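Local coordinates for 6-carboxyhexanoate--CoA ligase (Aquifex aeolicus, PDB 5TVA), which belongs to the BioW family of CoA ligases and binds coenzyme A and adenosine monophosphate, at residues D2-G14 / A20-V33. Numbering follows the deposited sequence.
Sequences DLFSVRMRAQKNG and AERIVKKEELETAV. With COA (coenzyme A), chain D.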
ATOM      1  N   ASP A   2     -11.973 -19.414 -14.048  1.00 58.18           N
ATOM      2  CA  ASP A   2     -12.970 -18.493 -13.516  1.00 63.96           C
ATOM      3  C   ASP A   2     -12.541 -17.905 -12.163  1.00 59.59           C
ATOM      4  O   ASP A   2     -12.373 -18.629 -11.194  1.00 60.39           O
ATOM      5  CB  ASP A   2     -14.321 -19.199 -13.386  1.00 63.94           C
ATOM      6  CG  ASP A   2     -15.249 -18.904 -14.562  1.00 74.98           C
ATOM      7  OD1 ASP A   2     -14.753 -18.843 -15.716  1.00 70.15           O
ATOM      8  OD2 ASP A   2     -16.471 -18.726 -14.330  1.00 71.29           O
ATOM      9  N   LEU A   3     -12.347 -16.590 -12.115  1.00 54.31           N
ATOM     10  CA  LEU A   3     -11.901 -15.906 -10.914  1.00 46.90           C
ATOM     11  C   LEU A   3     -12.991 -14.974 -10.408  1.00 45.91           C
ATOM     12  O   LEU A   3     -13.764 -14.407 -11.189  1.00 45.08           O
ATOM     13  CB  LEU A   3     -10.631 -15.095 -11.168  1.00 41.92           C
ATOM     14  CG  LEU A   3      -9.300 -15.805 -11.363  1.00 49.08           C
ATOM     15  CD1 LEU A   3      -8.227 -14.743 -11.628  1.00 48.23           C
ATOM     16  CD2 LEU A   3      -8.921 -16.699 -10.160  1.00 45.91           C
ATOM     17  N   PHE A   4     -13.029 -14.812  -9.088  1.00 40.27           N
ATOM     18  CA  PHE A   4     -13.934 -13.881  -8.432  1.00 40.73           C
ATOM     19  C   PHE A   4     -13.119 -12.969  -7.524  1.00 40.93           C
ATOM     20  O   PHE A   4     -12.267 -13.439  -6.757  1.00 43.24           O
ATOM     21  CB  PHE A   4     -15.011 -14.629  -7.628  1.00 39.10           C
ATOM     22  CG  PHE A   4     -15.979 -15.404  -8.479  1.00 43.05           C
ATOM     23  CD1 PHE A   4     -15.648 -16.670  -8.947  1.00 48.74           C
ATOM     24  CD2 PHE A   4     -17.231 -14.874  -8.804  1.00 45.99           C
ATOM     25  CE1 PHE A   4     -16.537 -17.394  -9.734  1.00 49.54           C
ATOM     26  CE2 PHE A   4     -18.134 -15.594  -9.594  1.00 44.77           C
ATOM     27  CZ  PHE A   4     -17.783 -16.856 -10.058  1.00 49.08           C
ATOM     28  N   SER A   5     -13.368 -11.674  -7.622  1.00 37.21           N
ATOM     29  CA  SER A   5     -12.766 -10.694  -6.734  1.00 37.12           C
ATOM     30  C   SER A   5     -13.678 -10.519  -5.523  1.00 38.56           C
ATOM     31  O   SER A   5     -14.884 -10.329  -5.684  1.00 35.96           O
ATOM     32  CB  SER A   5     -12.585  -9.372  -7.481  1.00 37.33           C
ATOM     33  OG  SER A   5     -12.523  -8.277  -6.597  1.00 41.00           O
ATOM     34  N   VAL A   6     -13.114 -10.624  -4.319  1.00 36.26           N
ATOM     35  CA  VAL A   6     -13.884 -10.537  -3.077  1.00 33.44           C
ATOM     36  C   VAL A   6     -13.354  -9.361  -2.281  1.00 34.77           C
ATOM     37  O   VAL A   6     -12.246  -9.430  -1.736  1.00 37.29           O
ATOM     38  CB  VAL A   6     -13.797 -11.822  -2.249  1.00 36.92           C
ATOM     39  CG1 VAL A   6     -14.671 -11.699  -1.006  1.00 34.97           C
ATOM     40  CG2 VAL A   6     -14.213 -13.005  -3.083  1.00 39.79           C
ATOM     41  N   ARG A   7     -14.141  -8.289  -2.188  1.00 35.50           N
ATOM     42  CA  ARG A   7     -13.701  -7.065  -1.523  1.00 39.83           C
ATOM     43  C   ARG A   7     -14.535  -6.813  -0.283  1.00 37.70           C
ATOM     44  O   ARG A   7     -15.764  -6.773  -0.367  1.00 37.23           O
ATOM     45  CB  ARG A   7     -13.800  -5.842  -2.441  1.00 32.84           C
ATOM     46  CG  ARG A   7     -12.751  -5.774  -3.535  1.00 39.45           C
ATOM     47  CD  ARG A   7     -13.012  -4.568  -4.477  1.00 40.21           C
ATOM     48  NE  ARG A   7     -14.039  -4.890  -5.469  1.00 49.06           N
ATOM     49  CZ  ARG A   7     -14.612  -4.018  -6.315  1.00 54.17           C
ATOM     50  NH1 ARG A   7     -14.280  -2.728  -6.302  1.00 49.31           N
ATOM     51  NH2 ARG A   7     -15.527  -4.442  -7.183  1.00 47.16           N
ATOM     52  N   MET A   8     -13.861  -6.592   0.850  1.00 39.04           N
ATOM     53  CA  MET A   8     -14.511  -6.323   2.125  1.00 32.42           C
ATOM     54  C   MET A   8     -14.009  -5.002   2.684  1.00 32.92           C
ATOM     55  O   MET A   8     -12.813  -4.717   2.636  1.00 34.88           O
ATOM     56  CB  MET A   8     -14.226  -7.460   3.120  1.00 34.66           C
ATOM     57  CG  MET A   8     -14.853  -7.296   4.540  1.00 31.81           C
ATOM     58  SD  MET A   8     -13.964  -6.207   5.697  1.00 36.73           S
ATOM     59  CE  MET A   8     -12.420  -7.101   5.895  1.00 30.87           C
ATOM     60  N   ARG A   9     -14.927  -4.197   3.208  1.00 33.41           N
ATOM     61  CA  ARG A   9     -14.600  -3.039   4.030  1.00 32.15           C
ATOM     62  C   ARG A   9     -15.530  -3.037   5.234  1.00 34.27           C
ATOM     63  O   ARG A   9     -16.665  -3.519   5.151  1.00 34.41           O
ATOM     64  CB  ARG A   9     -14.756  -1.738   3.256  1.00 37.85           C
ATOM     65  CG  ARG A   9     -16.206  -1.428   2.903  1.00 36.85           C
ATOM     66  CD  ARG A   9     -16.298  -0.209   2.023  1.00 43.12           C
ATOM     67  NE  ARG A   9     -17.650   0.335   1.974  1.00 45.10           N
ATOM     68  CZ  ARG A   9     -18.492   0.122   0.967  1.00 45.43           C
ATOM     69  NH1 ARG A   9     -18.108  -0.614  -0.071  1.00 48.23           N
ATOM     70  NH2 ARG A   9     -19.707   0.638   0.992  1.00 44.96           N
ATOM     71  N   ALA A  10     -15.044  -2.507   6.359  1.00 37.81           N
ATOM     72  CA  ALA A  10     -15.817  -2.496   7.602  1.00 38.66           C
ATOM     73  C   ALA A  10     -15.563  -1.200   8.353  1.00 40.94           C
ATOM     74  O   ALA A  10     -14.440  -0.689   8.361  1.00 42.28           O
ATOM     75  CB  ALA A  10     -15.483  -3.693   8.500  1.00 41.02           C
ATOM     76  N   GLN A  11     -16.622  -0.660   8.955  1.00 41.01           N
ATOM     77  CA  GLN A  11     -16.588   0.588   9.701  1.00 45.74           C
ATOM     78  C   GLN A  11     -16.981   0.342  11.150  1.00 48.74           C
ATOM     79  O   GLN A  11     -17.646  -0.644  11.484  1.00 46.54           O
ATOM     80  CB  GLN A  11     -17.537   1.650   9.105  1.00 43.83           C
ATOM     81  CG  GLN A  11     -17.024   2.289   7.842  1.00 50.66           C
ATOM     82  CD  GLN A  11     -17.959   3.347   7.303  1.00 61.70           C
ATOM     83  OE1 GLN A  11     -19.175   3.302   7.535  1.00 62.61           O
ATOM     84  NE2 GLN A  11     -17.396   4.324   6.587  1.00 64.50           N
ATOM     85  N   LYS A  12     -16.566   1.266  12.008  1.00 51.10           N
ATOM     86  CA  LYS A  12     -17.011   1.307  13.393  1.00 51.70           C
ATOM     87  C   LYS A  12     -17.084   2.768  13.798  1.00 54.46           C
ATOM     88  O   LYS A  12     -16.090   3.489  13.679  1.00 58.94           O
ATOM     89  CB  LYS A  12     -16.077   0.533  14.320  1.00 47.39           C
ATOM     90  CG  LYS A  12     -16.827  -0.056  15.493  1.00 57.01           C
ATOM     91  CD  LYS A  12     -16.056   0.045  16.806  1.00 70.88           C
ATOM     92  CE  LYS A  12     -16.948  -0.280  18.018  1.00 75.14           C
ATOM     93  NZ  LYS A  12     -16.649   0.591  19.207  1.00 77.17           N
ATOM     94  N   ASN A  13     -18.263   3.201  14.249  1.00 56.60           N
ATOM     95  CA  ASN A  13     -18.499   4.595  14.618  1.00 54.86           C
ATOM     96  C   ASN A  13     -18.165   5.531  13.468  1.00 59.37           C
ATOM     97  O   ASN A  13     -17.567   6.588  13.665  1.00 67.49           O
ATOM     98  CB  ASN A  13     -17.704   4.993  15.868  1.00 60.13           C
ATOM     99  CG  ASN A  13     -17.964   4.080  17.058  1.00 59.56           C
ATOM    100  OD1 ASN A  13     -17.034   3.520  17.644  1.00 67.39           O
ATOM    101  ND2 ASN A  13     -19.229   3.937  17.428  1.00 54.17           N
ATOM    102  N   GLY A  14     -18.546   5.139  12.246  1.00 56.57           N
ATOM    103  CA  GLY A  14     -18.223   5.906  11.055  1.00 51.92           C
ATOM    104  C   GLY A  14     -16.772   5.842  10.612  1.00 57.22           C
ATOM    105  O   GLY A  14     -16.448   6.386   9.547  1.00 55.68           O
ATOM    106  N   ALA A  20      -9.951  -5.531   2.950  1.00 33.81           N
ATOM    107  CA  ALA A  20      -9.099  -6.562   2.376  1.00 37.57           C
ATOM    108  C   ALA A  20      -9.765  -7.046   1.101  1.00 31.38           C
ATOM    109  O   ALA A  20     -10.977  -6.905   0.930  1.00 30.98           O
ATOM    110  CB  ALA A  20      -8.888  -7.740   3.353  1.00 29.72           C
ATOM    111  N   GLU A  21      -8.964  -7.648   0.231  1.00 30.27           N
ATOM    112  CA  GLU A  21      -9.445  -8.216  -1.014  1.00 33.54           C
ATOM    113  C   GLU A  21      -8.782  -9.565  -1.241  1.00 33.11           C
ATOM    114  O   GLU A  21      -7.597  -9.746  -0.925  1.00 35.77           O
ATOM    115  CB  GLU A  21      -9.169  -7.279  -2.207  1.00 32.58           C
ATOM    116  CG  GLU A  21      -9.569  -7.855  -3.565  1.00 30.87           C
ATOM    117  CD  GLU A  21      -9.583  -6.785  -4.669  1.00 39.20           C
ATOM    118  OE1 GLU A  21      -9.248  -5.618  -4.377  1.00 32.86           O
ATOM    119  OE2 GLU A  21      -9.969  -7.113  -5.816  1.00 33.75           O
ATOM    120  N   ARG A  22      -9.566 -10.513  -1.756  1.00 29.84           N
ATOM    121  CA  ARG A  22      -9.080 -11.810  -2.206  1.00 31.77           C
ATOM    122  C   ARG A  22      -9.605 -12.078  -3.613  1.00 39.27           C
ATOM    123  O   ARG A  22     -10.758 -11.767  -3.924  1.00 36.68           O
ATOM    124  CB  ARG A  22      -9.539 -12.937  -1.261  1.00 34.51           C
ATOM    125  CG  ARG A  22      -9.108 -12.725   0.185  1.00 34.17           C
ATOM    126  CD  ARG A  22      -7.657 -13.136   0.414  1.00 35.31           C
ATOM    127  NE  ARG A  22      -7.286 -12.940   1.826  1.00 36.61           N
ATOM    128  CZ  ARG A  22      -6.778 -11.812   2.317  1.00 34.49           C
ATOM    129  NH1 ARG A  22      -6.537 -10.776   1.509  1.00 33.45           N
ATOM    130  NH2 ARG A  22      -6.484 -11.724   3.606  1.00 33.72           N
ATOM    131  N   ILE A  23      -8.770 -12.674  -4.459  1.00 37.57           N
ATOM    132  CA  ILE A  23      -9.153 -13.028  -5.819  1.00 37.11           C
ATOM    133  C   ILE A  23      -8.881 -14.510  -5.954  1.00 35.92           C
ATOM    134  O   ILE A  23      -7.722 -14.932  -5.899  1.00 40.06           O
ATOM    135  CB  ILE A  23      -8.369 -12.231  -6.875  1.00 38.19           C
ATOM    136  CG1 ILE A  23      -8.453 -10.745  -6.577  1.00 34.34           C
ATOM    137  CG2 ILE A  23      -8.866 -12.565  -8.260  1.00 35.16           C
ATOM    138  CD1 ILE A  23      -7.577  -9.900  -7.468  1.00 37.75           C
ATOM    139  N   VAL A  24      -9.936 -15.306  -6.128  1.00 40.94           N
ATOM    140  CA  VAL A  24      -9.829 -16.754  -6.000  1.00 45.87           C
ATOM    141  C   VAL A  24     -10.743 -17.440  -7.009  1.00 47.03           C
ATOM    142  O   VAL A  24     -11.667 -16.834  -7.568  1.00 37.16           O
ATOM    143  CB  VAL A  24     -10.174 -17.236  -4.563  1.00 42.53           C
ATOM    144  CG1 VAL A  24      -9.267 -16.572  -3.532  1.00 42.10           C
ATOM    145  CG2 VAL A  24     -11.639 -16.964  -4.226  1.00 43.94           C
ATOM    146  N   LYS A  25     -10.468 -18.736  -7.205  1.00 43.65           N
ATOM    147  CA  LYS A  25     -11.356 -19.633  -7.939  1.00 54.69           C
ATOM    148  C   LYS A  25     -12.656 -19.851  -7.171  1.00 55.30           C
ATOM    149  O   LYS A  25     -12.691 -19.762  -5.942  1.00 51.68           O
ATOM    150  CB  LYS A  25     -10.676 -20.989  -8.162  1.00 55.20           C
ATOM    151  CG  LYS A  25      -9.564 -20.979  -9.191  1.00 62.31           C
ATOM    152  CD  LYS A  25      -8.718 -22.255  -9.117  1.00 69.33           C
ATOM    153  CE  LYS A  25      -7.703 -22.296 -10.259  1.00 73.44           C
ATOM    154  NZ  LYS A  25      -6.478 -23.072  -9.919  1.00 67.43           N
ATOM    155  N   LYS A  26     -13.725 -20.181  -7.909  1.00 53.13           N
ATOM    156  CA  LYS A  26     -15.038 -20.355  -7.288  1.00 53.96           C
ATOM    157  C   LYS A  26     -15.003 -21.380  -6.162  1.00 55.03           C
ATOM    158  O   LYS A  26     -15.712 -21.233  -5.160  1.00 54.91           O
ATOM    159  CB  LYS A  26     -16.082 -20.772  -8.329  1.00 61.57           C
ATOM    160  CG  LYS A  26     -17.417 -21.219  -7.710  1.00 61.78           C
ATOM    161  CD  LYS A  26     -18.548 -21.248  -8.732  1.00 67.12           C
ATOM    162  CE  LYS A  26     -19.911 -21.336  -8.048  1.00 75.24           C
ATOM    163  NZ  LYS A  26     -20.251 -20.117  -7.228  1.00 69.42           N
ATOM    164  N   GLU A  27     -14.184 -22.423  -6.300  1.00 53.21           N
ATOM    165  CA  GLU A  27     -14.153 -23.455  -5.267  1.00 58.35           C
ATOM    166  C   GLU A  27     -13.481 -22.986  -3.978  1.00 54.96           C
ATOM    167  O   GLU A  27     -13.455 -23.739  -3.000  1.00 58.98           O
ATOM    168  CB  GLU A  27     -13.457 -24.710  -5.797  1.00 57.13           C
ATOM    169  CG  GLU A  27     -12.079 -24.456  -6.363  1.00 60.76           C
ATOM    170  CD  GLU A  27     -12.020 -24.537  -7.873  1.00 67.83           C
ATOM    171  OE1 GLU A  27     -12.899 -23.953  -8.566  1.00 70.84           O
ATOM    172  OE2 GLU A  27     -11.069 -25.184  -8.367  1.00 74.07           O
ATOM    173  N   GLU A  28     -12.934 -21.771  -3.948  1.00 51.16           N
ATOM    174  CA  GLU A  28     -12.450 -21.167  -2.713  1.00 50.62           C
ATOM    175  C   GLU A  28     -13.166 -19.858  -2.397  1.00 47.19           C
ATOM    176  O   GLU A  28     -12.752 -19.134  -1.476  1.00 47.34           O
ATOM    177  CB  GLU A  28     -10.939 -20.945  -2.766  1.00 51.24           C
ATOM    178  CG  GLU A  28     -10.201 -22.089  -3.425  1.00 61.18           C
ATOM    179  CD  GLU A  28      -8.866 -21.669  -4.014  1.00 71.43           C
ATOM    180  OE1 GLU A  28      -8.407 -20.539  -3.718  1.00 66.23           O
ATOM    181  OE2 GLU A  28      -8.282 -22.469  -4.788  1.00 79.76           O
ATOM    182  N   LEU A  29     -14.233 -19.547  -3.130  1.00 43.19           N
ATOM    183  CA  LEU A  29     -15.002 -18.336  -2.875  1.00 44.46           C
ATOM    184  C   LEU A  29     -15.493 -18.277  -1.430  1.00 38.72           C
ATOM    185  O   LEU A  29     -15.256 -17.293  -0.720  1.00 35.41           O
ATOM    186  CB  LEU A  29     -16.178 -18.286  -3.844  1.00 42.40           C
ATOM    187  CG  LEU A  29     -17.015 -17.024  -3.853  1.00 40.52           C
ATOM    188  CD1 LEU A  29     -16.083 -15.838  -3.812  1.00 38.21           C
ATOM    189  CD2 LEU A  29     -17.849 -17.005  -5.142  1.00 45.53           C
ATOM    190  N   GLU A  30     -16.210 -19.319  -0.990  1.00 40.07           N
ATOM    191  CA  GLU A  30     -16.775 -19.339   0.357  1.00 41.53           C
ATOM    192  C   GLU A  30     -15.684 -19.207   1.412  1.00 35.74           C
ATOM    193  O   GLU A  30     -15.831 -18.462   2.394  1.00 28.83           O
ATOM    194  CB  GLU A  30     -17.581 -20.627   0.569  1.00 41.55           C
ATOM    195  CG  GLU A  30     -18.116 -20.797   1.991  1.00 39.66           C
ATOM    196  CD  GLU A  30     -18.677 -22.186   2.248  1.00 45.62           C
ATOM    197  OE1 GLU A  30     -19.853 -22.431   1.927  1.00 48.65           O
ATOM    198  OE2 GLU A  30     -17.934 -23.052   2.770  1.00 58.36           O
ATOM    199  N   THR A  31     -14.571 -19.903   1.207  1.00 36.26           N
ATOM    200  CA  THR A  31     -13.444 -19.783   2.116  1.00 37.98           C
ATOM    201  C   THR A  31     -12.962 -18.341   2.208  1.00 38.76           C
ATOM    202  O   THR A  31     -12.722 -17.824   3.305  1.00 38.65           O
ATOM    203  CB  THR A  31     -12.324 -20.708   1.651  1.00 44.50           C
ATOM    204  OG1 THR A  31     -12.749 -22.068   1.793  1.00 51.95           O
ATOM    205  CG2 THR A  31     -11.090 -20.480   2.487  1.00 42.68           C
ATOM    206  N   ALA A  32     -12.826 -17.664   1.060  1.00 34.78           N
ATOM    207  CA  ALA A  32     -12.386 -16.271   1.087  1.00 31.09           C
ATOM    208  C   ALA A  32     -13.390 -15.383   1.817  1.00 29.92           C
ATOM    209  O   ALA A  32     -13.006 -14.471   2.555  1.00 33.32           O
ATOM    210  CB  ALA A  32     -12.159 -15.768  -0.346  1.00 33.71           C
ATOM    211  N   VAL A  33     -14.685 -15.613   1.603  1.00 32.34           N
ATOM    212  CA  VAL A  33     -15.685 -14.779   2.255  1.00 31.95           C
ATOM    213  C   VAL A  33     -15.662 -15.003   3.758  1.00 33.77           C
ATOM    214  O   VAL A  33     -15.712 -14.045   4.541  1.00 34.71           O
ATOM    215  CB  VAL A  33     -17.079 -15.042   1.657  1.00 32.34           C
ATOM    216  CG1 VAL A  33     -18.134 -14.340   2.487  1.00 29.95           C
ATOM    217  CG2 VAL A  33     -17.135 -14.534   0.189  1.00 35.14           C
TER
HETATM  218  N1A COA D 302      -9.717   3.366   3.792  1.00 47.84           N
HETATM  219  C2A COA D 302     -10.700   4.220   4.114  1.00 47.13           C
HETATM  220  N3A COA D 302     -11.897   4.146   3.547  1.00 52.55           N
HETATM  221  C4A COA D 302     -12.150   3.220   2.602  1.00 53.84           C
HETATM  222  C5A COA D 302     -11.152   2.314   2.235  1.00 50.56           C
HETATM  223  C6A COA D 302      -9.897   2.425   2.886  1.00 45.52           C
HETATM  224  N6A COA D 302      -8.780   1.469   2.504  1.00 43.92           N
HETATM  225  N7A COA D 302     -11.645   1.492   1.306  1.00 48.49           N
HETATM  226  C8A COA D 302     -12.895   1.847   1.077  1.00 52.15           C
HETATM  227  N9A COA D 302     -13.223   2.866   1.875  1.00 53.69           N
HETATM  228  C1B COA D 302     -14.565   3.504   1.736  1.00 53.30           C
HETATM  229  C2B COA D 302     -15.047   4.527   2.309  1.00 55.28           C
HETATM  230  O2B COA D 302     -14.130   5.663   2.420  1.00 61.09           O
HETATM  231  C3B COA D 302     -16.033   4.832   0.990  1.00 58.58           C
HETATM  232  O3B COA D 302     -15.147   5.269  -0.076  1.00 53.70           O
HETATM  233  P3B COA D 302     -14.971   6.798  -0.750  1.00 61.90           P
HETATM  234  O7A COA D 302     -14.878   6.592  -2.231  1.00 52.62           O
HETATM  235  O8A COA D 302     -16.103   7.725  -0.424  1.00 66.21           O
HETATM  236  O9A COA D 302     -13.691   7.446  -0.293  1.00 57.00           O
HETATM  237  C4B COA D 302     -16.593   3.687   0.721  1.00 55.90           C
HETATM  238  O4B COA D 302     -15.814   2.614   1.551  1.00 50.90           O
HETATM  239  C5B COA D 302     -16.583   3.254  -0.822  1.00 48.50           C
HETATM  240  O5B COA D 302     -15.346   2.741  -1.184  1.00 52.43           O
HETATM  241  P1A COA D 302     -15.106   1.512  -2.295  1.00 56.90           P
HETATM  242  O1A COA D 302     -14.151   2.009  -3.388  1.00 52.73           O
HETATM  243  O2A COA D 302     -16.391   1.002  -2.903  1.00 54.62           O
HETATM  244  O3A COA D 302     -14.332   0.289  -1.508  1.00 55.38           O
HETATM  245  P2A COA D 302     -14.325  -1.346  -1.912  1.00 55.22           P
HETATM  246  O4A COA D 302     -15.627  -1.930  -1.349  1.00 45.84           O
HETATM  247  O5A COA D 302     -14.361  -1.547  -3.435  1.00 56.07           O
HETATM  248  O6A COA D 302     -12.966  -2.038  -1.186  1.00 61.05           O
HETATM  249  CBP COA D 302     -10.544  -2.180  -0.296  1.00 58.05           C
HETATM  250  CCP COA D 302     -11.643  -1.411  -1.190  1.00 58.51           C
HETATM  251  CDP COA D 302     -10.855  -1.964   1.209  1.00 46.70           C
HETATM  252  CEP COA D 302     -10.710  -3.703  -0.492  1.00 45.01           C
HETATM  253  CAP COA D 302      -9.041  -1.680  -0.667  1.00 48.32           C
HETATM  254  OAP COA D 302      -8.562  -0.721   0.200  1.00 49.13           O
HETATM  255  C9P COA D 302      -7.946  -2.783  -0.691  1.00 50.56           C
HETATM  256  O9P COA D 302      -7.663  -3.375  -1.710  1.00 56.64           O
HETATM  257  N8P COA D 302      -7.213  -3.127   0.525  1.00 57.09           N
HETATM  258  C7P COA D 302      -6.171  -4.205   0.536  1.00 52.76           C
HETATM  259  C6P COA D 302      -4.784  -3.680   0.879  1.00 54.34           C
HETATM  260  C5P COA D 302      -4.647  -3.042   2.306  1.00 61.21           C
HETATM  261  O5P COA D 302      -5.419  -2.256   2.706  1.00 60.99           O
HETATM  262  N4P COA D 302      -3.488  -3.447   3.142  1.00 56.68           N
HETATM  263  C3P COA D 302      -3.341  -2.869   4.540  1.00 68.73           C
HETATM  264  C2P COA D 302      -1.912  -3.138   5.026  1.00 65.73           C
HETATM  265  S1P COA D 302      -0.837  -2.478   3.715  1.00 65.91           S
HETATM  266  O   HOH W   1     -12.732 -21.749 -11.158  1.00 66.26           O
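Phe4, Val6 and Met8 pair with Val24, Arg22 and Ala20 through six main-chain hydrogen bonds, zipping strands 3-12 and 20-25 into an antiparallel β-hairpin. On the face bearing Phe4 and Val6, helix 29-33 runs nearly parallel to strand 3-12 and packs against it. Leu29 straddles both residues: its CD2 lies 4.1 Å above one face of the Phe4 ring, toward the rim, while its CD1 presses tightly against Val6 CG2 at 3.5 Å. Val6 places CG1 anti to the backbone N (chi1 -177°), which sends that methyl to Val33 CG2 at 3.9 Å and leaves CG2 for Leu29. Lys26 lies alongside the Phe4 ring, its CB 3.7 Å from CE1.

The opposite face carries Ser5, Arg7 and Glu21 besides Ile23, and its Arg7-Glu21 end lines the coenzyme A pocket. Glu21 reaches diagonally across to strand 3-12, past its pair Arg7, where OE2 accepts a 2.9 Å bond from Ser5 OG, which meets it from above the carboxylate plane. OE1 is held by the backbone N of His138. Arg7 runs beside Glu21, Arg7 CG lying 3.5 Å from Glu21 CD, then bends at chi3 (-81°), bringing NH1 3.1 Å from O5A of coenzyme A; its NH2 forms a salt bridge with Glu51. Arg9 NH1 donates to coenzyme A O4A at the edge of the guanidinium, with ligand atom C4B over one face.

Strand 3-12 is central in a three-stranded antiparallel sheet, between 15-25 and 45-52; helix 29-37 packs on the Val6 side, where Leu36 extends the apolar layer over Met8 and Ala20.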